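Local coordinates for protein FAD-dependent oxidoreductase (Actinomadura kijaniata, PDB 3M9V) that probably acts as a flavin-dependent oxidoreductase of the acyl-CoA dehydrogenase family on a dTDP-linked sugar in the biosynthesis of D-kijanose, at residues 161-166 and 234-239; 182-187 and 196-201. One frame throughout, in Å; residues are numbered along the deposited sequence.

Interaction 1: 161-166 and 234-239; sequences GGWLLS and IPADHV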
loop_
_atom_site.group_PDB
_atom_site.type_symbol
_atom_site.label_atom_id
_atom_site.label_comp_id
_atom_site.label_asym_id
_atom_site.label_seq_id
_atom_site.Cartn_x
_atom_site.Cartn_y
_atom_site.Cartn_z
ATOM N N GLY A 161 24.867 -41.521 33.936
ATOM C CA GLY A 161 25.051 -40.115 34.275
ATOM C C GLY A 161 25.241 -39.119 33.145
ATOM O O GLY A 161 25.412 -37.926 33.411
ATOM N N GLY A 162 25.242 -39.577 31.893
ATOM C CA GLY A 162 25.300 -38.661 30.758
ATOM C C GLY A 162 24.070 -38.825 29.881
ATOM O O GLY A 162 23.037 -39.293 30.362
ATOM N N TRP A 163 24.147 -38.451 28.606
ATOM C CA TRP A 163 22.961 -38.436 27.740
ATOM C C TRP A 163 23.264 -38.881 26.309
ATOM O O TRP A 163 24.413 -38.916 25.870
ATOM C CB TRP A 163 22.398 -37.011 27.586
ATOM C CG TRP A 163 22.152 -36.286 28.878
ATOM C CD1 TRP A 163 23.059 -35.559 29.603
ATOM C CD2 TRP A 163 20.907 -36.200 29.580
ATOM N NE1 TRP A 163 22.450 -35.046 30.728
ATOM C CE2 TRP A 163 21.131 -35.418 30.734
ATOM C CE3 TRP A 163 19.627 -36.711 29.343
ATOM C CZ2 TRP A 163 20.120 -35.130 31.657
ATOM C CZ3 TRP A 163 18.629 -36.438 30.261
ATOM C CH2 TRP A 163 18.879 -35.641 31.398
ATOM N N LEU A 164 22.193 -39.175 25.589
ATOM C CA LEU A 164 22.270 -39.548 24.191
ATOM C C LEU A 164 21.229 -38.655 23.511
ATOM O O LEU A 164 20.103 -38.489 23.994
ATOM C CB LEU A 164 21.965 -41.033 23.945
ATOM C CG LEU A 164 22.937 -42.011 24.628
ATOM C CD1 LEU A 164 22.349 -43.419 24.618
ATOM C CD2 LEU A 164 24.234 -41.999 23.845
ATOM N N LEU A 165 21.645 -38.066 22.400
ATOM C CA LEU A 165 20.854 -37.033 21.739
ATOM C C LEU A 165 20.436 -37.630 20.402
ATOM O O LEU A 165 21.294 -38.069 19.620
ATOM C CB LEU A 165 21.698 -35.769 21.544
ATOM C CG LEU A 165 21.106 -34.638 20.690
ATOM C CD1 LEU A 165 19.834 -34.058 21.343
ATOM C CD2 LEU A 165 22.156 -33.556 20.485
ATOM N N SER A 166 19.136 -37.663 20.127
ATOM C CA SER A 166 18.691 -38.032 18.786
ATOM C C SER A 166 17.694 -37.037 18.201
ATOM O O SER A 166 16.845 -36.492 18.910
ATOM C CB SER A 166 18.056 -39.425 18.790
ATOM O OG SER A 166 19.034 -40.434 18.972
ATOM N N ILE A 234 26.430 -37.178 24.832
ATOM C CA ILE A 234 26.760 -35.876 25.396
ATOM C C ILE A 234 26.968 -36.027 26.896
ATOM O O ILE A 234 26.066 -36.500 27.593
ATOM C CB ILE A 234 25.591 -34.857 25.248
ATOM C CG1 ILE A 234 24.821 -35.019 23.927
ATOM C CG2 ILE A 234 26.098 -33.451 25.581
ATOM C CD1 ILE A 234 25.553 -34.521 22.734
ATOM N N PRO A 235 28.130 -35.583 27.388
ATOM C CA PRO A 235 28.409 -35.596 28.816
ATOM C C PRO A 235 27.563 -34.578 29.592
ATOM O O PRO A 235 27.139 -33.564 29.036
ATOM C CB PRO A 235 29.903 -35.280 28.884
ATOM C CG PRO A 235 30.221 -34.547 27.627
ATOM C CD PRO A 235 29.242 -35.037 26.590
ATOM N N ALA A 236 27.281 -34.860 30.863
ATOM C CA ALA A 236 26.352 -34.055 31.663
ATOM C C ALA A 236 26.744 -32.578 31.759
ATOM O O ALA A 236 25.895 -31.690 31.840
ATOM C CB ALA A 236 26.213 -34.659 33.068
ATOM N N ASP A 237 28.040 -32.297 31.731
ATOM C CA ASP A 237 28.450 -30.908 31.880
ATOM C C ASP A 237 28.502 -30.181 30.539
ATOM O O ASP A 237 29.119 -29.122 30.409
ATOM C CB ASP A 237 29.815 -30.861 32.564
ATOM C CG ASP A 237 30.914 -31.486 31.719
ATOM O OD1 ASP A 237 30.650 -32.036 30.624
ATOM O OD2 ASP A 237 32.076 -31.428 32.173
ATOM N N HIS A 238 27.908 -30.792 29.522
ATOM C CA HIS A 238 27.750 -30.129 28.230
ATOM C C HIS A 238 26.278 -29.898 27.907
ATOM O O HIS A 238 25.888 -29.725 26.747
ATOM C CB HIS A 238 28.395 -30.955 27.129
ATOM C CG HIS A 238 29.881 -30.861 27.151
ATOM N ND1 HIS A 238 30.674 -31.312 26.122
ATOM C CD2 HIS A 238 30.717 -30.349 28.081
ATOM C CE1 HIS A 238 31.940 -31.078 26.415
ATOM N NE2 HIS A 238 31.993 -30.490 27.597
ATOM N N VAL A 239 25.486 -29.903 28.972
ATOM C CA VAL A 239 24.041 -29.745 28.871
ATOM C C VAL A 239 23.569 -28.625 29.795
ATOM O O VAL A 239 23.773 -28.728 31.010
ATOM C CB VAL A 239 23.345 -31.054 29.245
ATOM C CG1 VAL A 239 21.842 -30.862 29.201
ATOM C CG2 VAL A 239 23.776 -32.133 28.251
HETATM O O HOH W 1 28.077 -37.357 31.902
#
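The indole of W163 stands with the pyrrole side of its ring against the end of strand 225-234 and the turn that follows it. CG lies anti to the carbonyl carbon and beside the backbone N (chi1 -52°), and the ring is turned so that CD1 and NE1 are the atoms that meet the other segment. The carbonyl oxygen of I234 sits at the ring edge, in the plane of the indole and 3.7 Å from W163 CD1, with CA of A236 also near that plane. V239 CG2 lies oblique to the ring, 3.8 Å from W163 CD1; the two side chains cross at about a right angle.

L165, two residues on, meets I234 more simply. L165 CB rests 4.0 Å from I234 CG1, while CD2 reaches toward CD1 of the same isoleucine. L155 of strand 154-157 touches W163, L165 and V239, joining these contacts to a third strand.

The backbones of W163 and I234 form an antiparallel hydrogen-bonded pair, the last rung where strand 225-234 runs out beside the start of strand 163-172 in the β-sheet of the acyl-CoA dehydrogenase middle domain. I234 N donates to W163 O at 2.9 Å in a nearly straight bond (167°), and the return bond from W163 N to I234 O has the same length but is more bent (141°).

Beyond this rung the chains part. P235 to H238 form a turn closed by H238 N bonding to P235 O, and a water spans the gap to G161, accepting from A236 N at 2.8 Å and donating to G161 O. A236 CB lies 3.4 Å from G161 O.

Interaction 2: 182-187 and 196-201; sequences VINART and LASPVV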
loop_
_atom_site.group_PDB
_atom_site.type_symbol
_atom_site.label_atom_id
_atom_site.label_comp_id
_atom_site.label_asym_id
_atom_site.label_seq_id
_atom_site.Cartn_x
_atom_site.Cartn_y
_atom_site.Cartn_z
ATOM N N VAL A 182 24.798 -25.457 19.570
ATOM C CA VAL A 182 23.870 -25.390 20.697
ATOM C C VAL A 182 22.488 -25.813 20.211
ATOM O O VAL A 182 21.987 -25.248 19.238
ATOM C CB VAL A 182 23.810 -23.967 21.272
ATOM C CG1 VAL A 182 22.858 -23.883 22.461
ATOM C CG2 VAL A 182 25.175 -23.534 21.713
ATOM N N ILE A 183 21.880 -26.815 20.843
ATOM C CA ILE A 183 20.736 -27.497 20.247
ATOM C C ILE A 183 19.586 -27.346 21.229
ATOM O O ILE A 183 19.767 -27.560 22.429
ATOM C CB ILE A 183 21.007 -29.009 20.060
ATOM C CG1 ILE A 183 22.245 -29.217 19.185
ATOM C CG2 ILE A 183 19.846 -29.745 19.385
ATOM C CD1 ILE A 183 22.114 -28.601 17.805
ATOM N N ASN A 184 18.414 -26.958 20.739
ATOM C CA ASN A 184 17.259 -26.921 21.621
ATOM C C ASN A 184 16.619 -28.304 21.659
ATOM O O ASN A 184 16.185 -28.824 20.630
ATOM C CB ASN A 184 16.239 -25.909 21.111
ATOM C CG ASN A 184 16.705 -24.479 21.321
ATOM O OD1 ASN A 184 17.841 -24.221 21.733
ATOM N ND2 ASN A 184 15.805 -23.539 21.065
ATOM N N ALA A 185 16.537 -28.903 22.840
ATOM C CA ALA A 185 16.057 -30.281 22.876
ATOM C C ALA A 185 15.163 -30.388 24.105
ATOM O O ALA A 185 15.128 -29.463 24.919
ATOM C CB ALA A 185 17.256 -31.237 22.946
ATOM N N ARG A 186 14.448 -31.498 24.250
ATOM C CA ARG A 186 13.745 -31.798 25.504
ATOM C C ARG A 186 14.212 -33.150 26.061
ATOM O O ARG A 186 14.527 -34.059 25.285
ATOM C CB ARG A 186 12.241 -31.910 25.235
ATOM C CG ARG A 186 11.969 -33.013 24.231
ATOM C CD ARG A 186 10.491 -33.135 23.931
ATOM N NE ARG A 186 9.928 -31.845 23.536
ATOM C CZ ARG A 186 8.624 -31.595 23.461
ATOM N NH1 ARG A 186 8.210 -30.387 23.100
ATOM N NH2 ARG A 186 7.741 -32.545 23.752
ATOM N N THR A 187 14.234 -33.307 27.381
ATOM C CA THR A 187 14.560 -34.624 27.919
ATOM C C THR A 187 13.475 -35.671 27.716
ATOM O O THR A 187 12.345 -35.391 27.314
ATOM C CB THR A 187 14.824 -34.618 29.424
ATOM O OG1 THR A 187 13.616 -34.202 30.071
ATOM C CG2 THR A 187 15.982 -33.690 29.773
ATOM N N LEU A 196 13.223 -28.756 29.114
ATOM C CA LEU A 196 13.941 -28.219 27.974
ATOM C C LEU A 196 15.402 -28.177 28.394
ATOM O O LEU A 196 15.712 -27.916 29.561
ATOM C CB LEU A 196 13.443 -26.810 27.664
ATOM C CG LEU A 196 11.946 -26.815 27.353
ATOM C CD1 LEU A 196 11.355 -25.446 27.654
ATOM C CD2 LEU A 196 11.680 -27.242 25.911
ATOM N N ALA A 197 16.278 -28.460 27.436
ATOM C CA ALA A 197 17.697 -28.609 27.741
ATOM C C ALA A 197 18.444 -28.070 26.533
ATOM O O ALA A 197 17.978 -28.174 25.393
ATOM C CB ALA A 197 18.054 -30.071 27.952
ATOM N N SER A 198 19.603 -27.481 26.790
ATOM C CA SER A 198 20.436 -27.072 25.665
ATOM C C SER A 198 21.744 -27.847 25.646
ATOM O O SER A 198 22.754 -27.370 26.141
ATOM C CB SER A 198 20.715 -25.574 25.791
ATOM O OG SER A 198 19.493 -24.884 25.636
ATOM N N PRO A 199 21.751 -29.051 25.071
ATOM C CA PRO A 199 23.033 -29.728 24.969
ATOM C C PRO A 199 23.942 -29.017 23.969
ATOM O O PRO A 199 23.455 -28.465 22.980
ATOM C CB PRO A 199 22.650 -31.116 24.463
ATOM C CG PRO A 199 21.352 -30.975 23.809
ATOM C CD PRO A 199 20.644 -29.840 24.500
ATOM N N VAL A 200 25.251 -29.024 24.205
ATOM C CA VAL A 200 26.184 -28.504 23.212
ATOM C C VAL A 200 26.899 -29.704 22.586
ATOM O O VAL A 200 27.590 -30.422 23.311
ATOM C CB VAL A 200 27.215 -27.561 23.882
ATOM C CG1 VAL A 200 28.288 -27.154 22.890
ATOM C CG2 VAL A 200 26.536 -26.321 24.449
ATOM N N VAL A 201 26.743 -29.916 21.281
ATOM C CA VAL A 201 27.427 -30.972 20.542
ATOM C C VAL A 201 28.591 -30.406 19.729
ATOM O O VAL A 201 28.495 -29.309 19.185
ATOM C CB VAL A 201 26.413 -31.886 19.796
ATOM C CG1 VAL A 201 25.262 -31.126 19.195
ATOM C CG2 VAL A 201 27.028 -32.900 18.820
#
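A185 and A197 exchange a reciprocal pair of backbone hydrogen bonds: A185 N donates to A197 O at 3.0 Å, and A197 N returns a bond of 2.9 Å to A185 O. The donors differ in approach, A185 N lying nearly in line with the acceptor C=O, whereas A197 N stands above the carbonyl plane of A185. Further along, a third backbone bond runs from I183 N to P199 O at 3.1 Å.

P199 has no N-H to give back, and its ring lies against the carbonyl instead: P199 CD is 3.2 Å from I183 O. I183 O also receives a CA-H...O contact from S198, whose CA is 3.3 Å away. The interruption of strand 180-187 at N184 falls across from S198, next to the proline in sequence. The two strands form an antiparallel β-hairpin in the middle domain of the acyl-CoA dehydrogenase fold, with V182-V200 and R186-L196 as non-hydrogen-bonded pairs.

Apolar contacts continue along the hairpin. I183 CG1, anti to the carbonyl carbon (chi1 -58°), meets V201 CG1 at 3.6 Å, the side chains crossing obliquely; F229 of strand 225-234 touches both. The pyrrolidine of P199 touches both I183 and A185, with its CG toward I183 CB and P199 CD 4.0 Å from A185 CB. V182 and V200 meet through their CG2 methyls on the side of the sheet that also carries R186 and L196.

Polar side chains link the hairpin to the dTDP pocket. N184 ND2 makes a weak hydrogen bond to a phosphate oxygen of the bound dTDP. S198 OG is bonded to NE of R242, another residue lining the pocket, which makes S198 a second-shell partner of the nucleotide site.

Both interactions belong to one sheet, and the hairpin of interaction 2 is nested within the chain loop that interaction 1 closes. Their centres lie 9 Å apart and the two touch: H238 O is probably hydrogen-bonded to V200 N, and I234 and V239 pack against V201 and A197. Interaction 1 is partly buried at the sheet's outer end, where one rung gives way to a water-bridged turn. Interaction 2 is largely buried, with more rungs and aliphatic contacts, and reaches the nucleotide pocket through N184. In interaction 1, the side chain of V239 is about 12 Å from the bound thymidine-5'-diphosphate (TYD).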